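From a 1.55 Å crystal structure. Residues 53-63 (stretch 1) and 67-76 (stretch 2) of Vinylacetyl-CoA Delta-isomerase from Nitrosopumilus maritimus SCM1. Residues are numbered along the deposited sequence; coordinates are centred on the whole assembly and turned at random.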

ATOM      1  N   GLU A  53     -28.819 -14.815 -24.778  1.00 22.07           N
ATOM      2  CA  GLU A  53     -28.271 -15.993 -25.445  1.00 23.25           C
ATOM      3  C   GLU A  53     -26.856 -15.773 -25.970  1.00 21.32           C
ATOM      4  O   GLU A  53     -26.024 -16.675 -25.869  1.00 24.11           O
ATOM      5  N   ALA A  54     -26.573 -14.607 -26.573  1.00 22.22           N
ATOM      6  CA  ALA A  54     -25.244 -14.426 -27.143  1.00 22.69           C
ATOM      7  C   ALA A  54     -24.176 -14.360 -26.045  1.00 21.01           C
ATOM      8  O   ALA A  54     -23.058 -14.832 -26.239  1.00 21.44           O
ATOM      9  N   LEU A  55     -24.511 -13.819 -24.875  1.00 19.74           N
ATOM     10  CA  LEU A  55     -23.531 -13.746 -23.808  1.00 19.17           C
ATOM     11  C   LEU A  55     -23.262 -15.109 -23.157  1.00 18.76           C
ATOM     12  O   LEU A  55     -22.108 -15.420 -22.832  1.00 20.34           O
ATOM     13  N   ALA A  56     -24.339 -15.865 -22.879  1.00 17.18           N
ATOM     14  CA  ALA A  56     -24.272 -17.006 -21.967  1.00 18.05           C
ATOM     15  C   ALA A  56     -24.456 -18.375 -22.621  1.00 18.12           C
ATOM     16  O   ALA A  56     -24.464 -19.393 -21.935  1.00 19.17           O
ATOM     17  N   SER A  57     -24.508 -18.412 -23.947  1.00 19.33           N
ATOM     18  CA  SER A  57     -24.538 -19.673 -24.652  1.00 20.05           C
ATOM     19  C   SER A  57     -23.605 -19.560 -25.846  1.00 19.46           C
ATOM     20  O   SER A  57     -23.304 -18.458 -26.311  1.00 21.66           O
ATOM     21  N   ALA A  58     -23.202 -20.713 -26.383  1.00 19.41           N
ATOM     22  CA  ALA A  58     -22.230 -20.769 -27.452  1.00 19.23           C
ATOM     23  C   ALA A  58     -22.620 -21.847 -28.453  1.00 19.85           C
ATOM     24  O   ALA A  58     -23.271 -22.811 -28.087  1.00 21.81           O
ATOM     25  N   ASP A  59     -22.091 -21.746 -29.669  1.00 22.81           N
ATOM     26  CA  ASP A  59     -22.237 -22.818 -30.640  1.00 22.59           C
ATOM     27  C   ASP A  59     -21.054 -23.772 -30.543  1.00 20.99           C
ATOM     28  O   ASP A  59     -19.938 -23.424 -30.841  1.00 26.49           O
ATOM     29  N   SER A  60     -21.311 -24.998 -30.127  1.00 21.59           N
ATOM     30  CA  SER A  60     -20.295 -26.017 -29.926  1.00 19.66           C
ATOM     31  C   SER A  60     -19.982 -26.727 -31.239  1.00 20.37           C
ATOM     32  O   SER A  60     -20.872 -27.366 -31.789  1.00 22.89           O
ATOM     33  N   SER A  61     -18.703 -26.693 -31.656  1.00 22.30           N
ATOM     34  CA  SER A  61     -18.242 -27.498 -32.779  1.00 23.05           C
ATOM     35  C   SER A  61     -18.151 -28.974 -32.391  1.00 23.34           C
ATOM     36  O   SER A  61     -18.019 -29.819 -33.273  1.00 24.83           O
ATOM     37  N   ILE A  62     -18.127 -29.277 -31.078  1.00 22.45           N
ATOM     38  CA  ILE A  62     -18.065 -30.666 -30.641  1.00 23.41           C
ATOM     39  C   ILE A  62     -19.366 -31.430 -30.961  1.00 23.44           C
ATOM     40  O   ILE A  62     -19.300 -32.507 -31.551  1.00 25.31           O
ATOM     41  N   THR A  63     -20.516 -30.857 -30.576  1.00 23.88           N
ATOM     42  CA  THR A  63     -21.828 -31.459 -30.679  1.00 24.88           C
ATOM     43  C   THR A  63     -22.654 -30.841 -31.800  1.00 25.60           C
ATOM     44  O   THR A  63     -23.682 -31.432 -32.174  1.00 25.15           O
ATOM     45  N   VAL A  67     -24.999 -24.544 -26.692  1.00 20.88           N
ATOM     46  CA  VAL A  67     -24.762 -25.043 -25.348  1.00 20.42           C
ATOM     47  C   VAL A  67     -24.573 -23.887 -24.369  1.00 17.48           C
ATOM     48  O   VAL A  67     -24.180 -22.795 -24.733  1.00 17.97           O
ATOM     49  N   ASN A  68     -24.863 -24.147 -23.103  1.00 18.03           N
ATOM     50  CA  ASN A  68     -24.524 -23.187 -22.068  1.00 16.98           C
ATOM     51  C   ASN A  68     -23.015 -22.917 -22.138  1.00 16.19           C
ATOM     52  O   ASN A  68     -22.224 -23.838 -22.243  1.00 16.76           O
ATOM     53  N   ARG A  69     -22.627 -21.638 -22.034  1.00 16.93           N
ATOM     54  CA  ARG A  69     -21.213 -21.268 -22.140  1.00 16.64           C
ATOM     55  C   ARG A  69     -20.350 -21.930 -21.060  1.00 14.64           C
ATOM     56  O   ARG A  69     -19.189 -22.201 -21.309  1.00 14.76           O
ATOM     57  N   PHE A  70     -20.922 -22.299 -19.919  1.00 14.57           N
ATOM     58  CA  PHE A  70     -20.169 -23.040 -18.916  1.00 15.70           C
ATOM     59  C   PHE A  70     -19.766 -24.440 -19.365  1.00 14.75           C
ATOM     60  O   PHE A  70     -18.859 -25.029 -18.779  1.00 14.63           O
ATOM     61  N   LEU A  71     -20.378 -24.963 -20.439  1.00 14.98           N
ATOM     62  CA  LEU A  71     -20.055 -26.307 -20.928  1.00 16.48           C
ATOM     63  C   LEU A  71     -19.250 -26.262 -22.228  1.00 15.99           C
ATOM     64  O   LEU A  71     -19.023 -27.305 -22.868  1.00 18.28           O
ATOM     65  N   HIS A  72     -18.911 -25.050 -22.656  1.00 15.68           N
ATOM     66  CA  HIS A  72     -18.265 -24.837 -23.940  1.00 15.01           C
ATOM     67  C   HIS A  72     -16.744 -24.902 -23.841  1.00 14.50           C
ATOM     68  O   HIS A  72     -16.145 -24.273 -22.980  1.00 14.15           O
ATOM     69  N   ILE A  73     -16.144 -25.655 -24.771  1.00 16.42           N
ATOM     70  CA  ILE A  73     -14.703 -25.770 -24.908  1.00 15.06           C
ATOM     71  C   ILE A  73     -14.279 -24.645 -25.872  1.00 15.61           C
ATOM     72  O   ILE A  73     -14.691 -24.578 -27.028  1.00 16.60           O
ATOM     73  N   ALA A  74     -13.529 -23.692 -25.317  1.00 15.19           N
ATOM     74  CA  ALA A  74     -13.256 -22.423 -25.996  1.00 15.76           C
ATOM     75  C   ALA A  74     -12.497 -22.650 -27.296  1.00 16.14           C
ATOM     76  O   ALA A  74     -11.486 -23.326 -27.309  1.00 17.24           O
ATOM     77  N   GLU A  75     -13.012 -22.057 -28.376  1.00 17.36           N
ATOM     78  CA  GLU A  75     -12.539 -22.306 -29.725  1.00 17.79           C
ATOM     79  C   GLU A  75     -11.742 -21.125 -30.277  1.00 18.45           C
ATOM     80  O   GLU A  75     -11.269 -21.208 -31.404  1.00 19.48           O
ATOM     81  N   SER A  76     -11.554 -20.076 -29.458  1.00 17.88           N
ATOM     82  CA  SER A  76     -10.986 -18.816 -29.912  1.00 18.41           C
ATOM     83  C   SER A  76     -10.642 -17.984 -28.684  1.00 16.38           C
ATOM     84  O   SER A  76     -11.167 -18.278 -27.625  1.00 16.16           O
TER

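The two stretches lie close in sequence and bury 602 Å² between them. A short antiparallel pairing sets the register. A58 and V67 form the hydrogen-bonded pair: A58 N donates to V67 O at 2.8 Å, and V67 N donates to A58 O at 2.8 Å. S57 and N68 form the neighbouring non-hydrogen-bonded pair, and their side chains diverge. There S57 CA lies 3.1 Å from V67 O, a CA-H...O contact.

R69 has the largest covered area, 88 Å². Its CA-to-CB bond points sideways, and chi1 and chi2 are both t, so the chain extends before it bends at chi3 (m). This carries the guanidinium to the end of the helix in stretch 1. The last turn of that helix has carbonyls free to accept, and R69 takes three in a row. R69 N donates to A56 O at 2.9 Å, R69 NE to L55 O at 2.9 Å, and R69 NH1 to A54 O at 3.1 Å. The backbone carbonyls L55 O and A54 O, which accept from the R69 side chain, lie at the guanidinium edge, near its plane. Over one face lie S57 C and A58 CB. S57 O is 3.0 Å from R69 NH1, but the angle is too poor for a hydrogen bond. The S57 side chain (chi1 p) turns back to its own helix, where S57 OG donates to E53 O at 2.7 Å.

A58 and V67 each have 80 Å² covered, and their side chains share one face of the sheet. The small A58 methyl group touches two planar groups, lying over one face of the H72 ring and over one face of the R69 guanidinium. A58 CB is 3.6 Å from the centroid of the H72 ring, nearly along the ring normal, which makes a CH-pi contact. A58 CB is also 3.8 Å from R69 NH2. The CA-to-CB bond of H72 points toward stretch 1, and chi1 is t; S60 CA lies near the edge of its ring. V67 has chi1 m. Its closest approach to S60 is V67 CG1 to S60 CB, 3.9 Å, and to T63 is V67 CG1 to T63 OG1, 4.1 Å.

S60 (chi1 t) turns its hydroxyl to the loop that follows. T63 N donates to S60 OG at 3.3 Å, and I62 N makes a weak bond to S60 OG at 3.1 Å. Water 2 ties this loop to stretch 2. Water 2 donates to S60 OG at 3.1 Å, accepts from I73 N at 3.0 Å, and accepts a weak bond from H72 ND1 at 2.8 Å.

E75 closes the far end. Its CA-to-CB bond points toward stretch 1, chi1 is m and chi2 is t, and its carboxylate holds S61 at two points. S61 N donates to E75 OE2 at 2.9 Å, and S61 OG, set by chi1 m, donates to E75 OE1 at 2.7 Å. Water 1 adds a bridge, donating to E75 OE1 at 2.9 Å and to D59 O at 2.6 Å. An apolar contact lies nearby: I62 (chi1 m, chi2 t) brings CD1 to 3.7 Å from I73 CG1.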

ATOM      1  CB  GLU A  53     -29.058 -16.442 -26.675  1.00 30.08           C
ATOM      2  CG  GLU A  53     -30.407 -17.056 -26.355  1.00 41.66           C
ATOM      3  CD  GLU A  53     -31.111 -17.477 -27.631  1.00 50.46           C
ATOM      4  OE1 GLU A  53     -30.484 -17.485 -28.723  1.00 52.25           O
ATOM      5  OE2 GLU A  53     -32.319 -17.774 -27.513  1.00 63.48           O
ATOM      6  CB  ALA A  54     -25.199 -13.226 -28.040  1.00 24.29           C
ATOM      7  CB  LEU A  55     -24.049 -12.756 -22.778  1.00 18.97           C
ATOM      8  CG  LEU A  55     -23.160 -12.515 -21.557  1.00 20.58           C
ATOM      9  CD1 LEU A  55     -21.826 -11.975 -21.992  1.00 21.26           C
ATOM     10  CD2 LEU A  55     -23.883 -11.567 -20.604  1.00 21.71           C
ATOM     11  CB  ALA A  56     -25.262 -16.799 -20.827  1.00 19.25           C
ATOM     12  CB  SER A  57     -25.950 -20.067 -25.031  1.00 23.07           C
ATOM     13  OG  SER A  57     -26.413 -19.286 -26.112  1.00 28.23           O
ATOM     14  CB  ALA A  58     -20.895 -21.108 -26.876  1.00 20.92           C
ATOM     15  CB  ASP A  59     -22.371 -22.251 -32.044  1.00 24.94           C
ATOM     16  CG  ASP A  59     -23.565 -21.325 -32.245  1.00 31.59           C
ATOM     17  OD1 ASP A  59     -24.706 -21.735 -31.939  1.00 35.78           O
ATOM     18  OD2 ASP A  59     -23.348 -20.175 -32.650  1.00 38.93           O
ATOM     19  CB  SER A  60     -20.818 -27.053 -28.941  1.00 19.56           C
ATOM     20  OG  SER A  60     -19.892 -28.133 -28.842  1.00 21.10           O
ATOM     21  CB  SER A  61     -16.883 -27.036 -33.293  1.00 26.44           C
ATOM     22  OG  SER A  61     -16.946 -25.698 -33.760  1.00 31.98           O
ATOM     23  CB  ILE A  62     -17.632 -30.758 -29.169  1.00 23.66           C
ATOM     24  CG1 ILE A  62     -16.234 -30.168 -29.041  1.00 24.09           C
ATOM     25  CG2 ILE A  62     -17.679 -32.211 -28.680  1.00 24.08           C
ATOM     26  CD1 ILE A  62     -15.659 -30.085 -27.636  1.00 23.31           C
ATOM     27  CB  THR A  63     -22.612 -31.337 -29.364  1.00 26.08           C
ATOM     28  OG1 THR A  63     -22.601 -29.956 -28.980  1.00 24.62           O
ATOM     29  CG2 THR A  63     -22.026 -32.182 -28.242  1.00 27.90           C
ATOM     30  CB  VAL A  67     -23.550 -25.998 -25.261  1.00 18.95           C
ATOM     31  CG1 VAL A  67     -23.692 -27.148 -26.257  1.00 21.13           C
ATOM     32  CG2 VAL A  67     -22.236 -25.281 -25.521  1.00 20.98           C
ATOM     33  CB  ASN A  68     -24.975 -23.692 -20.706  1.00 17.59           C
ATOM     34  CG  ASN A  68     -24.870 -22.624 -19.651  1.00 16.74           C
ATOM     35  OD1 ASN A  68     -23.773 -22.300 -19.200  1.00 18.81           O
ATOM     36  ND2 ASN A  68     -26.002 -22.074 -19.246  1.00 19.17           N
ATOM     37  CB  ARG A  69     -21.004 -19.751 -22.203  1.00 17.04           C
ATOM     38  CG  ARG A  69     -19.554 -19.340 -22.407  1.00 17.27           C
ATOM     39  CD  ARG A  69     -19.460 -17.873 -22.671  1.00 16.91           C
ATOM     40  NE  ARG A  69     -20.241 -17.359 -23.794  1.00 18.26           N
ATOM     41  CZ  ARG A  69     -19.978 -17.523 -25.079  1.00 19.62           C
ATOM     42  NH1 ARG A  69     -20.754 -16.923 -25.961  1.00 23.19           N
ATOM     43  NH2 ARG A  69     -18.935 -18.216 -25.502  1.00 19.78           N
ATOM     44  CB  PHE A  70     -20.917 -23.128 -17.586  1.00 15.27           C
ATOM     45  CG  PHE A  70     -20.932 -21.824 -16.824  1.00 14.86           C
ATOM     46  CD1 PHE A  70     -19.783 -21.382 -16.184  1.00 15.81           C
ATOM     47  CD2 PHE A  70     -22.056 -21.031 -16.763  1.00 16.34           C
ATOM     48  CE1 PHE A  70     -19.791 -20.208 -15.447  1.00 16.18           C
ATOM     49  CE2 PHE A  70     -22.063 -19.854 -16.038  1.00 15.67           C
ATOM     50  CZ  PHE A  70     -20.943 -19.457 -15.359  1.00 16.37           C
ATOM     51  CB  LEU A  71     -21.375 -27.053 -21.152  1.00 17.07           C
ATOM     52  CG  LEU A  71     -22.192 -27.382 -19.899  1.00 18.65           C
ATOM     53  CD1 LEU A  71     -23.609 -27.840 -20.253  1.00 19.10           C
ATOM     54  CD2 LEU A  71     -21.455 -28.427 -19.115  1.00 19.31           C
ATOM     55  CB  HIS A  72     -18.715 -23.512 -24.538  1.00 16.44           C
ATOM     56  CG  HIS A  72     -18.112 -23.212 -25.855  1.00 15.60           C
ATOM     57  ND1 HIS A  72     -18.355 -23.967 -26.984  1.00 17.38           N
ATOM     58  CD2 HIS A  72     -17.441 -22.139 -26.281  1.00 17.28           C
ATOM     59  CE1 HIS A  72     -17.742 -23.383 -28.017  1.00 17.93           C
ATOM     60  NE2 HIS A  72     -17.219 -22.246 -27.616  1.00 16.74           N
ATOM     61  CB  ILE A  73     -14.263 -27.145 -25.413  1.00 16.63           C
ATOM     62  CG1 ILE A  73     -14.748 -28.331 -24.543  1.00 16.09           C
ATOM     63  CG2 ILE A  73     -12.766 -27.154 -25.624  1.00 17.69           C
ATOM     64  CD1 ILE A  73     -14.255 -28.372 -23.131  1.00 17.01           C
ATOM     65  CB  ALA A  74     -12.459 -21.528 -25.072  1.00 16.69           C
ATOM     66  CB  GLU A  75     -13.685 -22.623 -30.703  1.00 19.80           C
ATOM     67  CG  GLU A  75     -14.598 -23.744 -30.231  1.00 21.41           C
ATOM     68  CD  GLU A  75     -15.714 -24.205 -31.160  1.00 25.00           C
ATOM     69  OE1 GLU A  75     -15.812 -23.672 -32.292  1.00 29.81           O
ATOM     70  OE2 GLU A  75     -16.494 -25.113 -30.728  1.00 23.91           O
ATOM     71  CB  SER A  76     -11.889 -18.035 -30.811  1.00 18.55           C
ATOM     72  OG  SER A  76     -13.062 -17.616 -30.124  1.00 18.04           O
TER
HETATM   73  O   HOH W   1     -18.503 -23.032 -33.008  1.00 41.33           O
HETATM   74  O   HOH W   2     -17.828 -26.754 -26.976  1.00 18.83           O